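Local atomic coordinates of putative cytochrome P450 120 (Synechocystis sp., PDB entry 2VE3), a protein that binds heme and retinoic acid and, as a cytochrome P450, probably acts as a monooxygenase that inserts one atom of molecular oxygen into its substrate. Residues Q110-P114 against R115-S119; M150-D153 against V154-L158; L251-A254 against G255-L259; L392-E395 against F396-E400; M401-F404 against A405-I409. One frame throughout, in Å; residues are numbered along the deposited sequence.

Contact 1 (Q110-P114 against R115-S119); sequences QAFLP and RTLDS
Phe112 offers the edge of its ring to Leu117, whose CD2 sits near the ring plane at 4.1 Å from Phe112 CD1; over one ring face lies Ala111 CB, offset toward the rim. The CG of Leu117 stands anti to its carbonyl carbon (chi1 -64°), which turns the isobutyl group back over the preceding turn, with CD1 3.6 Å from the carbonyl oxygen of Phe112. Leu113 is the N-cap residue of helix 114-118, and its O takes a nearly straight bond from Leu117 N at 2.9 Å, with a weak second one from Thr116 N. Thr116 packs its CG2 against Ala111 O (3.5 Å). At the far end Ser119 OG donates to Thr116 O at 2.7 Å. The short helix follows helix 98-109 and precedes helix 121-137. Phe112 touches both the heme and Phe396, and Leu117 touches Glu395, so the turn lies against the first residues of helix 394-411.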
# COMPACT_ATOMS: atom_id res chain seq x y z
N GLN A 110 -11.52 -13.53 -4.39
CA GLN A 110 -12.96 -13.61 -4.22
C GLN A 110 -13.53 -12.56 -3.25
O GLN A 110 -14.69 -12.19 -3.34
CB GLN A 110 -13.36 -15.03 -3.80
CG GLN A 110 -13.18 -16.06 -4.92
CD GLN A 110 -14.29 -15.98 -5.96
OE1 GLN A 110 -15.48 -15.94 -5.62
NE2 GLN A 110 -13.90 -15.95 -7.24
N ALA A 111 -12.69 -12.07 -2.33
CA ALA A 111 -13.08 -10.97 -1.45
C ALA A 111 -13.17 -9.63 -2.17
O ALA A 111 -13.79 -8.70 -1.66
CB ALA A 111 -12.15 -10.88 -0.23
N PHE A 112 -12.56 -9.55 -3.35
CA PHE A 112 -12.50 -8.27 -4.08
C PHE A 112 -13.15 -8.31 -5.47
O PHE A 112 -12.77 -7.57 -6.37
CB PHE A 112 -11.04 -7.78 -4.15
CG PHE A 112 -10.36 -7.71 -2.80
CD1 PHE A 112 -10.59 -6.65 -1.94
CD2 PHE A 112 -9.52 -8.73 -2.38
CE1 PHE A 112 -9.99 -6.59 -0.70
CE2 PHE A 112 -8.91 -8.67 -1.12
CZ PHE A 112 -9.15 -7.60 -0.29
N LEU A 113 -14.16 -9.17 -5.63
CA LEU A 113 -14.91 -9.24 -6.89
C LEU A 113 -15.74 -7.98 -7.11
O LEU A 113 -16.21 -7.38 -6.15
CB LEU A 113 -15.81 -10.48 -6.92
CG LEU A 113 -15.10 -11.84 -6.89
CD1 LEU A 113 -16.09 -12.94 -6.56
CD2 LEU A 113 -14.37 -12.12 -8.20
N PRO A 114 -15.89 -7.56 -8.39
CA PRO A 114 -16.65 -6.36 -8.76
C PRO A 114 -17.96 -6.17 -7.98
O PRO A 114 -18.26 -5.05 -7.57
CB PRO A 114 -16.92 -6.57 -10.25
CG PRO A 114 -15.71 -7.29 -10.72
CD PRO A 114 -15.31 -8.21 -9.58
N ARG A 115 -18.73 -7.25 -7.79
CA ARG A 115 -20.00 -7.14 -7.08
C ARG A 115 -19.85 -7.10 -5.56
O ARG A 115 -20.64 -6.46 -4.89
CB ARG A 115 -20.97 -8.26 -7.50
CG ARG A 115 -21.69 -7.98 -8.82
CD ARG A 115 -22.67 -9.08 -9.19
NE ARG A 115 -22.00 -10.35 -9.47
CZ ARG A 115 -22.58 -11.55 -9.34
NH1 ARG A 115 -23.84 -11.65 -8.92
NH2 ARG A 115 -21.89 -12.65 -9.61
N THR A 116 -18.84 -7.78 -5.03
CA THR A 116 -18.58 -7.79 -3.58
C THR A 116 -18.10 -6.41 -3.11
O THR A 116 -18.38 -5.98 -1.99
CB THR A 116 -17.53 -8.86 -3.19
OG1 THR A 116 -17.94 -10.15 -3.65
CG2 THR A 116 -17.31 -8.91 -1.66
N LEU A 117 -17.37 -5.74 -3.99
CA LEU A 117 -16.92 -4.38 -3.73
C LEU A 117 -18.11 -3.42 -3.73
O LEU A 117 -18.20 -2.53 -2.88
CB LEU A 117 -15.89 -3.96 -4.78
CG LEU A 117 -14.58 -4.72 -4.83
CD1 LEU A 117 -13.75 -4.16 -5.96
CD2 LEU A 117 -13.81 -4.65 -3.50
N ASP A 118 -19.03 -3.62 -4.68
CA ASP A 118 -20.26 -2.84 -4.77
C ASP A 118 -21.04 -2.93 -3.45
O ASP A 118 -21.60 -1.94 -2.99
CB ASP A 118 -21.11 -3.32 -5.94
CG ASP A 118 -20.54 -2.92 -7.31
OD1 ASP A 118 -19.37 -2.48 -7.39
OD2 ASP A 118 -21.27 -3.06 -8.31
N SER A 119 -21.05 -4.12 -2.85
CA SER A 119 -21.73 -4.33 -1.56
C SER A 119 -21.02 -3.72 -0.36
O SER A 119 -21.62 -3.57 0.70
CB SER A 119 -22.02 -5.82 -1.32
OG SER A 119 -20.83 -6.58 -1.13

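Contact 2 (M150-D153 against V154-L158); sequences MTFD and VAATL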
# COMPACT_ATOMS: atom_id res chain seq x y z
N MET A 150 -9.74 6.63 10.58
CA MET A 150 -10.76 6.31 9.59
C MET A 150 -10.44 5.05 8.79
O MET A 150 -11.27 4.14 8.74
CB MET A 150 -10.98 7.49 8.64
CG MET A 150 -12.12 7.27 7.63
SD MET A 150 -12.08 8.43 6.24
CE MET A 150 -10.53 7.97 5.47
N THR A 151 -9.26 4.99 8.17
CA THR A 151 -8.95 3.87 7.27
C THR A 151 -8.92 2.55 8.02
O THR A 151 -9.34 1.54 7.47
CB THR A 151 -7.63 4.02 6.47
OG1 THR A 151 -6.51 4.04 7.36
CG2 THR A 151 -7.64 5.25 5.60
N PHE A 152 -8.41 2.56 9.25
CA PHE A 152 -8.49 1.36 10.10
C PHE A 152 -9.94 0.96 10.33
O PHE A 152 -10.29 -0.21 10.18
CB PHE A 152 -7.75 1.49 11.44
CG PHE A 152 -7.74 0.20 12.24
CD1 PHE A 152 -6.96 -0.88 11.83
CD2 PHE A 152 -8.56 0.03 13.34
CE1 PHE A 152 -6.98 -2.10 12.53
CE2 PHE A 152 -8.58 -1.17 14.05
CZ PHE A 152 -7.79 -2.23 13.64
N ASP A 153 -10.78 1.93 10.67
CA ASP A 153 -12.21 1.71 10.88
C ASP A 153 -12.92 1.08 9.69
O ASP A 153 -13.78 0.23 9.87
CB ASP A 153 -12.92 3.02 11.24
CG ASP A 153 -12.85 3.34 12.72
OD1 ASP A 153 -11.90 2.86 13.39
OD2 ASP A 153 -13.74 4.08 13.20
N VAL A 154 -12.58 1.52 8.47
CA VAL A 154 -13.17 0.97 7.25
C VAL A 154 -12.72 -0.49 7.07
O VAL A 154 -13.54 -1.37 6.77
CB VAL A 154 -12.81 1.82 6.01
CG1 VAL A 154 -13.28 1.18 4.72
CG2 VAL A 154 -13.43 3.21 6.11
N ALA A 155 -11.42 -0.73 7.27
CA ALA A 155 -10.83 -2.02 7.04
C ALA A 155 -11.35 -3.02 8.06
O ALA A 155 -11.77 -4.12 7.68
CB ALA A 155 -9.31 -1.93 7.06
N ALA A 156 -11.33 -2.65 9.34
CA ALA A 156 -11.84 -3.54 10.40
C ALA A 156 -13.31 -3.87 10.14
O ALA A 156 -13.72 -5.02 10.20
CB ALA A 156 -11.64 -2.93 11.77
N THR A 157 -14.08 -2.83 9.81
CA THR A 157 -15.51 -2.97 9.53
C THR A 157 -15.83 -3.89 8.35
O THR A 157 -16.61 -4.83 8.50
CB THR A 157 -16.18 -1.59 9.32
OG1 THR A 157 -16.06 -0.84 10.53
CG2 THR A 157 -17.66 -1.71 8.94
N LEU A 158 -15.24 -3.61 7.19
CA LEU A 158 -15.59 -4.33 5.97
C LEU A 158 -15.00 -5.74 5.87
O LEU A 158 -15.56 -6.60 5.18
CB LEU A 158 -15.23 -3.51 4.73
CG LEU A 158 -16.05 -2.24 4.46
CD1 LEU A 158 -15.40 -1.48 3.33
CD2 LEU A 158 -17.51 -2.55 4.12
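Phe152 holds its ring over the methyl of Ala156 one turn later: Ala156 CB lies 4.2 Å above the ring plane, offset toward the rim, with CE2 of Phe152 the ring atom it approaches. Thr157 turns its hydroxyl back to the backbone. Its OG1 is anti to the carbonyl carbon (chi1 -63°) and donates to Asp153 O at 2.6 Å, while Thr157 N reaches the same oxygen at 3.1 Å from above the carbonyl plane. Val154 lays CG2 alongside the chain, 3.5 Å from Met150 O, and Ala155 CB comes equally near Thr151 O. The carboxylate of Asp153 points off to Tyr131 of helix 121-137, and Thr151 OG1 bonds to Thr260 and His256 of helix 241-272. The ring of His256 also meets that of Phe152 edge-to-face. A valine in place of Thr157 would probably leave Asp153 O with the backbone N-H as its one remaining donor in this turn and forfeit the weak bond to Ser165. The carbonyl four residues back thus takes the hydroxyl within the helix while the backbone bond from Thr157 N stays in place, and Asp153 O accepts two donors; Phe152 and Ala156 form the apolar part of the turn.

Contact 3 (L251-A254 against G255-L259); sequences LLFA and GHETL. With HEM (protoporphyrin IX containing Fe), chain C; REA (retinoic acid), chain D.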
# COMPACT_ATOMS: atom_id res chain seq x y z
N LEU A 251 -4.58 -8.55 5.37
CA LEU A 251 -5.63 -7.76 4.73
C LEU A 251 -5.96 -6.50 5.52
O LEU A 251 -6.15 -5.44 4.93
CB LEU A 251 -6.92 -8.57 4.57
CG LEU A 251 -6.98 -9.71 3.57
CD1 LEU A 251 -8.40 -10.31 3.58
CD2 LEU A 251 -6.62 -9.22 2.20
N LEU A 252 -6.04 -6.62 6.85
CA LEU A 252 -6.23 -5.44 7.71
C LEU A 252 -5.03 -4.49 7.70
O LEU A 252 -5.21 -3.29 7.73
CB LEU A 252 -6.53 -5.85 9.16
CG LEU A 252 -7.80 -6.63 9.48
CD1 LEU A 252 -7.62 -7.29 10.84
CD2 LEU A 252 -9.03 -5.70 9.46
N PHE A 253 -3.80 -5.02 7.70
CA PHE A 253 -2.63 -4.15 7.56
C PHE A 253 -2.59 -3.44 6.18
O PHE A 253 -2.46 -2.21 6.10
CB PHE A 253 -1.32 -4.91 7.87
CG PHE A 253 -0.11 -4.33 7.18
CD1 PHE A 253 0.30 -3.02 7.44
CD2 PHE A 253 0.61 -5.09 6.28
CE1 PHE A 253 1.41 -2.48 6.78
CE2 PHE A 253 1.71 -4.56 5.63
CZ PHE A 253 2.10 -3.25 5.88
N ALA A 254 -2.72 -4.21 5.10
CA ALA A 254 -2.67 -3.63 3.77
C ALA A 254 -3.82 -2.64 3.51
O ALA A 254 -3.62 -1.59 2.89
CB ALA A 254 -2.64 -4.72 2.71
N GLY A 255 -5.01 -2.97 4.01
CA GLY A 255 -6.20 -2.15 3.76
C GLY A 255 -6.15 -0.84 4.51
O GLY A 255 -6.82 0.13 4.16
N HIS A 256 -5.36 -0.86 5.58
CA HIS A 256 -5.22 0.24 6.52
C HIS A 256 -4.00 1.11 6.16
O HIS A 256 -4.15 2.29 5.89
CB HIS A 256 -5.11 -0.33 7.95
CG HIS A 256 -4.71 0.67 8.98
ND1 HIS A 256 -5.21 1.95 9.02
CD2 HIS A 256 -3.86 0.57 10.03
CE1 HIS A 256 -4.69 2.60 10.04
NE2 HIS A 256 -3.86 1.77 10.67
N GLU A 257 -2.80 0.53 6.15
CA GLU A 257 -1.58 1.34 5.94
C GLU A 257 -1.50 2.01 4.55
O GLU A 257 -1.28 3.21 4.44
CB GLU A 257 -0.32 0.52 6.21
CG GLU A 257 1.00 1.29 6.06
CD GLU A 257 1.25 2.36 7.14
OE1 GLU A 257 0.54 2.38 8.18
OE2 GLU A 257 2.17 3.18 6.93
N THR A 258 -1.72 1.24 3.50
CA THR A 258 -1.55 1.79 2.15
C THR A 258 -2.55 2.93 1.94
O THR A 258 -2.20 3.98 1.40
CB THR A 258 -1.70 0.68 1.05
OG1 THR A 258 -3.03 0.15 1.06
CG2 THR A 258 -0.70 -0.48 1.29
N LEU A 259 -3.79 2.73 2.40
CA LEU A 259 -4.82 3.73 2.20
C LEU A 259 -4.62 4.99 3.01
O LEU A 259 -4.99 6.06 2.58
CB LEU A 259 -6.23 3.14 2.39
CG LEU A 259 -6.60 2.62 1.01
CD1 LEU A 259 -7.11 1.21 1.04
CD2 LEU A 259 -7.54 3.62 0.27
CHA HEM C . 0.70 -6.63 -3.04
CHB HEM C . 0.66 -1.79 -3.49
CHC HEM C . -3.65 -1.60 -1.25
CHD HEM C . -3.38 -6.32 -0.30
C1A HEM C . 1.08 -5.35 -3.39
C2A HEM C . 2.28 -4.94 -4.10
C3A HEM C . 2.25 -3.60 -4.23
C4A HEM C . 1.05 -3.12 -3.59
CMA HEM C . 3.29 -2.69 -4.91
CAA HEM C . 3.35 -5.91 -4.66
CBA HEM C . 4.51 -6.13 -3.69
CGA HEM C . 5.39 -7.21 -4.28
O1A HEM C . 5.96 -6.97 -5.38
O2A HEM C . 5.51 -8.31 -3.65
C1B HEM C . -0.52 -1.32 -2.96
C2B HEM C . -1.02 0.05 -3.02
C3B HEM C . -2.22 0.10 -2.40
C4B HEM C . -2.51 -1.23 -1.94
CMB HEM C . -0.26 1.21 -3.69
CAB HEM C . -3.16 1.32 -2.16
CBB HEM C . -3.31 2.32 -3.04
C1C HEM C . -4.00 -2.86 -0.83
C2C HEM C . -5.24 -3.25 -0.19
C3C HEM C . -5.17 -4.56 0.07
C4C HEM C . -3.86 -5.03 -0.38
CMC HEM C . -6.43 -2.29 0.08
CAC HEM C . -6.27 -5.45 0.72
CBC HEM C . -6.60 -5.40 2.01
C1D HEM C . -2.22 -6.82 -0.87
C2D HEM C . -1.72 -8.14 -0.64
C3D HEM C . -0.44 -8.25 -1.48
C4D HEM C . -0.32 -6.98 -2.16
CMD HEM C . -2.34 -9.23 0.28
CAD HEM C . 0.51 -9.46 -1.61
CBD HEM C . 0.27 -10.11 -2.98
CGD HEM C . 1.15 -11.32 -3.15
O1D HEM C . 0.88 -12.09 -4.11
O2D HEM C . 2.12 -11.54 -2.36
NA HEM C . 0.36 -4.21 -3.09
NB HEM C . -1.45 -2.07 -2.28
NC HEM C . -3.17 -3.97 -0.92
ND HEM C . -1.39 -6.16 -1.78
FE HEM C . -1.58 -4.12 -2.26
C1 REA D . 1.82 -4.67 1.18
C2 REA D . 1.10 -6.00 1.36
C3 REA D . 2.09 -7.16 1.16
C4 REA D . 3.12 -7.15 2.29
C5 REA D . 3.66 -5.77 2.60
C6 REA D . 3.05 -4.61 2.09
C7 REA D . 3.62 -3.31 2.47
C8 REA D . 4.84 -2.84 1.82
C9 REA D . 5.48 -1.61 2.33
C10 REA D . 6.87 -1.43 1.98
C11 REA D . 7.45 -0.19 1.50
C12 REA D . 8.73 -0.40 0.82
C13 REA D . 9.92 0.40 1.09
C14 REA D . 11.00 0.12 0.24
C15 REA D . 12.05 1.06 -0.11
C16 REA D . 2.29 -4.51 -0.28
C17 REA D . 0.80 -3.57 1.52
C18 REA D . 4.87 -5.68 3.49
C19 REA D . 4.76 -0.60 3.20
C20 REA D . 9.95 1.42 2.20
O1 REA D . 12.01 2.24 0.27
O2 REA D . 13.00 0.68 -0.81
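Phe253 carries CG anti to its backbone N (chi1 154°), a torsion that swings the ring along the helix to the next turn, where CE1 of Phe253 lies 3.5 Å from CB of Glu257. The Glu257 chain then bends at chi2 and leads its carboxylate away to a salt bridge with Arg148; ring and carboxylate planes are 23° apart. The neighbouring ring atom CZ of Phe253 lies 3.7 Å from C7 of retinoic acid, and C5 of the ligand is in plane at the ring edge. Thr258 has OG1 between its backbone N and carbonyl carbon (chi1 64°), which brings the hydroxyl to Ala254 O at 2.6 Å, nearly in line with that carbonyl. The bond from Thr258 N to the same oxygen is weak, at 3.5 Å, as is that from His256 N to Leu252 O. The methyl CG2 of Thr258 approaches C17 of retinoic acid (3.4 Å), and Ala254 CB rests on the porphyrin at 3.3 Å from its C4C. His256, on another side of the helix, bonds to Glu175. The sequence Ala-Gly-His-Glu-Thr within helix 241-272 is the signature of the long central helix of P450s, which crosses the distal side of the heme; the two weak backbone bonds, with Thr258 OG1 held by the Ala254 carbonyl, are consistent with the oxygen-binding groove of the family, here beside the bound retinoic acid.

Contact 4 (L392-E395 against F396-E400); sequences LGKE and FARLE. With HEM (protoporphyrin IX containing Fe), chain C.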
# COMPACT_ATOMS: atom_id res chain seq x y z
N LEU A 392 -3.33 -7.52 -4.82
CA LEU A 392 -4.55 -8.29 -4.89
C LEU A 392 -5.74 -7.42 -4.49
O LEU A 392 -6.89 -7.70 -4.84
CB LEU A 392 -4.39 -9.44 -3.90
CG LEU A 392 -5.26 -10.67 -3.78
CD1 LEU A 392 -4.37 -11.79 -3.27
CD2 LEU A 392 -6.35 -10.42 -2.81
N GLY A 393 -5.46 -6.34 -3.76
CA GLY A 393 -6.51 -5.50 -3.22
C GLY A 393 -6.68 -4.17 -3.92
O GLY A 393 -7.38 -3.29 -3.43
N LYS A 394 -6.09 -4.04 -5.10
CA LYS A 394 -6.05 -2.76 -5.82
C LYS A 394 -7.42 -2.08 -6.03
O LYS A 394 -7.51 -0.86 -5.98
CB LYS A 394 -5.25 -2.86 -7.12
CG LYS A 394 -5.91 -3.60 -8.24
CD LYS A 394 -4.92 -3.74 -9.39
CE LYS A 394 -5.51 -4.52 -10.58
NZ LYS A 394 -4.42 -4.96 -11.49
N GLU A 395 -8.46 -2.87 -6.26
CA GLU A 395 -9.81 -2.31 -6.50
C GLU A 395 -10.55 -1.93 -5.21
O GLU A 395 -11.37 -1.02 -5.22
CB GLU A 395 -10.65 -3.23 -7.40
CG GLU A 395 -10.02 -3.55 -8.76
CD GLU A 395 -9.85 -2.33 -9.66
OE1 GLU A 395 -10.76 -1.48 -9.72
OE2 GLU A 395 -8.80 -2.23 -10.32
N PHE A 396 -10.27 -2.63 -4.11
CA PHE A 396 -10.64 -2.13 -2.80
C PHE A 396 -10.03 -0.76 -2.53
O PHE A 396 -10.72 0.14 -2.04
CB PHE A 396 -10.23 -3.09 -1.68
CG PHE A 396 -10.70 -2.65 -0.32
CD1 PHE A 396 -11.96 -3.00 0.15
CD2 PHE A 396 -9.91 -1.81 0.46
CE1 PHE A 396 -12.41 -2.58 1.40
CE2 PHE A 396 -10.34 -1.38 1.71
CZ PHE A 396 -11.60 -1.75 2.19
N ALA A 397 -8.72 -0.62 -2.80
CA ALA A 397 -8.01 0.65 -2.67
C ALA A 397 -8.65 1.75 -3.51
O ALA A 397 -8.86 2.86 -3.01
CB ALA A 397 -6.57 0.48 -3.06
N ARG A 398 -8.92 1.44 -4.79
CA ARG A 398 -9.44 2.44 -5.75
C ARG A 398 -10.84 2.87 -5.38
O ARG A 398 -11.17 4.05 -5.50
CB ARG A 398 -9.42 1.94 -7.20
CG ARG A 398 -8.07 2.09 -7.86
CD ARG A 398 -8.01 1.34 -9.18
NE ARG A 398 -6.79 1.69 -9.90
CZ ARG A 398 -6.09 0.87 -10.68
NH1 ARG A 398 -6.48 -0.39 -10.86
NH2 ARG A 398 -4.99 1.31 -11.27
N LEU A 399 -11.65 1.89 -4.94
CA LEU A 399 -12.97 2.15 -4.38
C LEU A 399 -12.93 3.18 -3.24
O LEU A 399 -13.63 4.18 -3.29
CB LEU A 399 -13.62 0.86 -3.86
CG LEU A 399 -15.02 1.03 -3.25
CD1 LEU A 399 -16.03 1.30 -4.34
CD2 LEU A 399 -15.41 -0.20 -2.46
N GLU A 400 -12.09 2.91 -2.23
CA GLU A 400 -12.03 3.78 -1.05
C GLU A 400 -11.47 5.17 -1.38
O GLU A 400 -11.93 6.16 -0.84
CB GLU A 400 -11.23 3.13 0.09
CG GLU A 400 -11.38 3.87 1.42
CD GLU A 400 -10.71 3.20 2.61
OE1 GLU A 400 -10.56 1.95 2.63
OE2 GLU A 400 -10.37 3.94 3.56
CHA HEM C . 0.70 -6.63 -3.04
CHB HEM C . 0.66 -1.79 -3.49
CHC HEM C . -3.65 -1.60 -1.25
CHD HEM C . -3.38 -6.32 -0.30
C1A HEM C . 1.08 -5.35 -3.39
C2A HEM C . 2.28 -4.94 -4.10
C3A HEM C . 2.25 -3.60 -4.23
C4A HEM C . 1.05 -3.12 -3.59
CMA HEM C . 3.29 -2.69 -4.91
CAA HEM C . 3.35 -5.91 -4.66
CBA HEM C . 4.51 -6.13 -3.69
CGA HEM C . 5.39 -7.21 -4.28
O1A HEM C . 5.96 -6.97 -5.38
O2A HEM C . 5.51 -8.31 -3.65
C1B HEM C . -0.52 -1.32 -2.96
C2B HEM C . -1.02 0.05 -3.02
C3B HEM C . -2.22 0.10 -2.40
C4B HEM C . -2.51 -1.23 -1.94
CMB HEM C . -0.26 1.21 -3.69
CAB HEM C . -3.16 1.32 -2.16
CBB HEM C . -3.31 2.32 -3.04
C1C HEM C . -4.00 -2.86 -0.83
C2C HEM C . -5.24 -3.25 -0.19
C3C HEM C . -5.17 -4.56 0.07
C4C HEM C . -3.86 -5.03 -0.38
CMC HEM C . -6.43 -2.29 0.08
CAC HEM C . -6.27 -5.45 0.72
CBC HEM C . -6.60 -5.40 2.01
C1D HEM C . -2.22 -6.82 -0.87
C2D HEM C . -1.72 -8.14 -0.64
C3D HEM C . -0.44 -8.25 -1.48
C4D HEM C . -0.32 -6.98 -2.16
CMD HEM C . -2.34 -9.23 0.28
CAD HEM C . 0.51 -9.46 -1.61
CBD HEM C . 0.27 -10.11 -2.98
CGD HEM C . 1.15 -11.32 -3.15
O1D HEM C . 0.88 -12.09 -4.11
O2D HEM C . 2.12 -11.54 -2.36
NA HEM C . 0.36 -4.21 -3.09
NB HEM C . -1.45 -2.07 -2.28
NC HEM C . -3.17 -3.97 -0.92
ND HEM C . -1.39 -6.16 -1.78
FE HEM C . -1.58 -4.12 -2.26
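Arg398 runs back past the turn before it and can be traced outward from the helix. Its CB lies 3.6 Å from Lys394 O and its CG 3.5 Å from the same oxygen; CD, still near that carbonyl, lies 3.8 Å from Glu395 OE2. From CG to NE the chain is extended, and at its end NH1 donates to Glu395 OE2 at 3.0 Å in a salt bridge. The carboxylate oxygen lies in the guanidinium plane, at its edge, and is met on its syn side but from 30° out of the carboxylate plane, the two planes being 47° apart. Glu395 reaches this position by a bend at chi2 (-64°). Lys394 runs alongside Arg398, pointing the same way, but its NZ pairs with Glu390. On the heme side Phe396 CD2 approaches the methyl CMC of the porphyrin at 3.5 Å, and Ala397 CB lies 3.6 Å from CAB of a vinyl group. Gly393, the N-cap of helix 394-411, sits so close beneath the porphyrin that a beta carbon would collide with it. An alanine at Arg398 is likely to leave the carboxylate of Glu395 without its mate in this turn and to take from Gln309 its bond to NH2. Acid, base and amide thus link the start of the helix to helix 302-314, while small and apolar groups face the cofactor just after Cys391, probably its axial ligand.

Contact 5 (M401-F404 against A405-I409); sequences MKLF and ATRLI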
# COMPACT_ATOMS: atom_id res chain seq x y z
N MET A 401 -10.49 5.22 -2.28
CA MET A 401 -9.93 6.49 -2.73
C MET A 401 -11.00 7.31 -3.47
O MET A 401 -11.13 8.52 -3.25
CB MET A 401 -8.73 6.23 -3.64
CG MET A 401 -7.47 5.77 -2.92
SD MET A 401 -6.04 5.62 -4.00
CE MET A 401 -6.31 3.99 -4.72
N LYS A 402 -11.76 6.65 -4.34
CA LYS A 402 -12.76 7.35 -5.15
C LYS A 402 -13.91 7.86 -4.31
O LYS A 402 -14.27 9.02 -4.39
CB LYS A 402 -13.27 6.46 -6.28
CG LYS A 402 -13.38 7.18 -7.60
CD LYS A 402 -14.26 6.44 -8.60
CE LYS A 402 -13.49 5.41 -9.39
NZ LYS A 402 -14.04 5.28 -10.78
N LEU A 403 -14.49 7.00 -3.47
CA LEU A 403 -15.54 7.44 -2.53
C LEU A 403 -15.09 8.60 -1.65
O LEU A 403 -15.81 9.58 -1.54
CB LEU A 403 -16.04 6.26 -1.67
CG LEU A 403 -17.26 6.35 -0.74
CD1 LEU A 403 -18.43 7.16 -1.28
CD2 LEU A 403 -17.73 4.95 -0.44
N PHE A 404 -13.92 8.48 -1.03
CA PHE A 404 -13.41 9.53 -0.13
C PHE A 404 -13.19 10.85 -0.88
O PHE A 404 -13.57 11.91 -0.40
CB PHE A 404 -12.09 9.11 0.53
CG PHE A 404 -11.48 10.17 1.39
CD1 PHE A 404 -11.84 10.28 2.72
CD2 PHE A 404 -10.55 11.06 0.87
CE1 PHE A 404 -11.27 11.27 3.54
CE2 PHE A 404 -9.98 12.05 1.67
CZ PHE A 404 -10.34 12.15 3.01
N ALA A 405 -12.54 10.76 -2.03
CA ALA A 405 -12.27 11.90 -2.87
C ALA A 405 -13.59 12.60 -3.19
O ALA A 405 -13.67 13.84 -3.12
CB ALA A 405 -11.58 11.45 -4.15
N THR A 406 -14.61 11.80 -3.50
CA THR A 406 -15.91 12.29 -3.91
C THR A 406 -16.63 13.00 -2.78
O THR A 406 -17.04 14.14 -2.92
CB THR A 406 -16.79 11.14 -4.52
OG1 THR A 406 -16.22 10.71 -5.76
CG2 THR A 406 -18.22 11.60 -4.76
N ARG A 407 -16.78 12.33 -1.64
CA ARG A 407 -17.45 12.94 -0.49
C ARG A 407 -16.74 14.16 0.09
O ARG A 407 -17.40 15.08 0.58
CB ARG A 407 -17.69 11.92 0.61
CG ARG A 407 -18.71 10.87 0.25
CD ARG A 407 -20.04 11.48 -0.11
NE ARG A 407 -21.10 10.49 0.02
CZ ARG A 407 -22.34 10.62 -0.44
NH1 ARG A 407 -22.70 11.72 -1.10
NH2 ARG A 407 -23.22 9.63 -0.25
N LEU A 408 -15.41 14.17 0.03
CA LEU A 408 -14.64 15.28 0.56
C LEU A 408 -14.78 16.52 -0.33
O LEU A 408 -15.02 17.62 0.17
CB LEU A 408 -13.16 14.91 0.72
CG LEU A 408 -12.22 16.05 1.14
CD1 LEU A 408 -12.55 16.62 2.51
CD2 LEU A 408 -10.75 15.62 1.07
N ILE A 409 -14.66 16.34 -1.64
CA ILE A 409 -14.75 17.46 -2.56
C ILE A 409 -16.18 18.02 -2.69
O ILE A 409 -16.37 19.23 -2.80
CB ILE A 409 -14.07 17.15 -3.93
CG1 ILE A 409 -12.55 17.19 -3.74
CG2 ILE A 409 -14.49 18.16 -5.01
CD1 ILE A 409 -11.73 16.79 -4.95
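Phe404 and Leu408 lie side by side, pointing the same way, and meet where CE2 of the ring comes 3.7 Å from CD2 of the leucine; Leu408 CB is placed over one ring face. Both have CG anti to the backbone N, Phe404 with chi1 177° and Leu408 with 174°, which sets the two chains alongside each other one turn apart. Next round the helix Leu403 CD1 touches Arg407 CG at 4.0 Å, the two side chains crossing. Thr406 closes on Lys402 O with two bonds, from N and from OG1, each 2.9 Å and from opposite faces of the carbonyl plane. Ala405 CB is pressed to 3.1 Å from Met401 O. Farther out, Arg407 bends at chi2 and forms a salt bridge with Asp125 and hydrogen bonds to Gln410 and Gln291 O, and Lys402 NZ forms a salt bridge with Asp305 and a hydrogen bond to Leu298 O. Met401 touches the heme, while Phe404 and Ala405 pack on helix 241-272 and Thr406 on Leu304 of helix 302-314. Helix 394-411 follows the cysteine loop and packs with helices 121-137, 143-159 and 241-272, which together correspond to the conserved four-helix core of the P450 fold.

All five contacts are local turns met in series along the chain, and none nests within or crosses another. Contact 1 closes the bend between helix 98-109 and helix 114-118. Contact 2 is a turn of helix 143-159, contact 3 a turn of helix 241-272, and contacts 4 and 5 adjoin on helix 394-411. Space brings them together: Phe112 of contact 1 packs on Leu251 of contact 3 and Leu392 of contact 4. Contact 2 meets contact 3 through Ala156 and Leu252, contact 4 through Leu158 and Phe396, and contact 5 through Met150 and Phe404. Leu259 of contact 3 reaches both parts of helix 394-411. The heme lies between contacts 3 and 4.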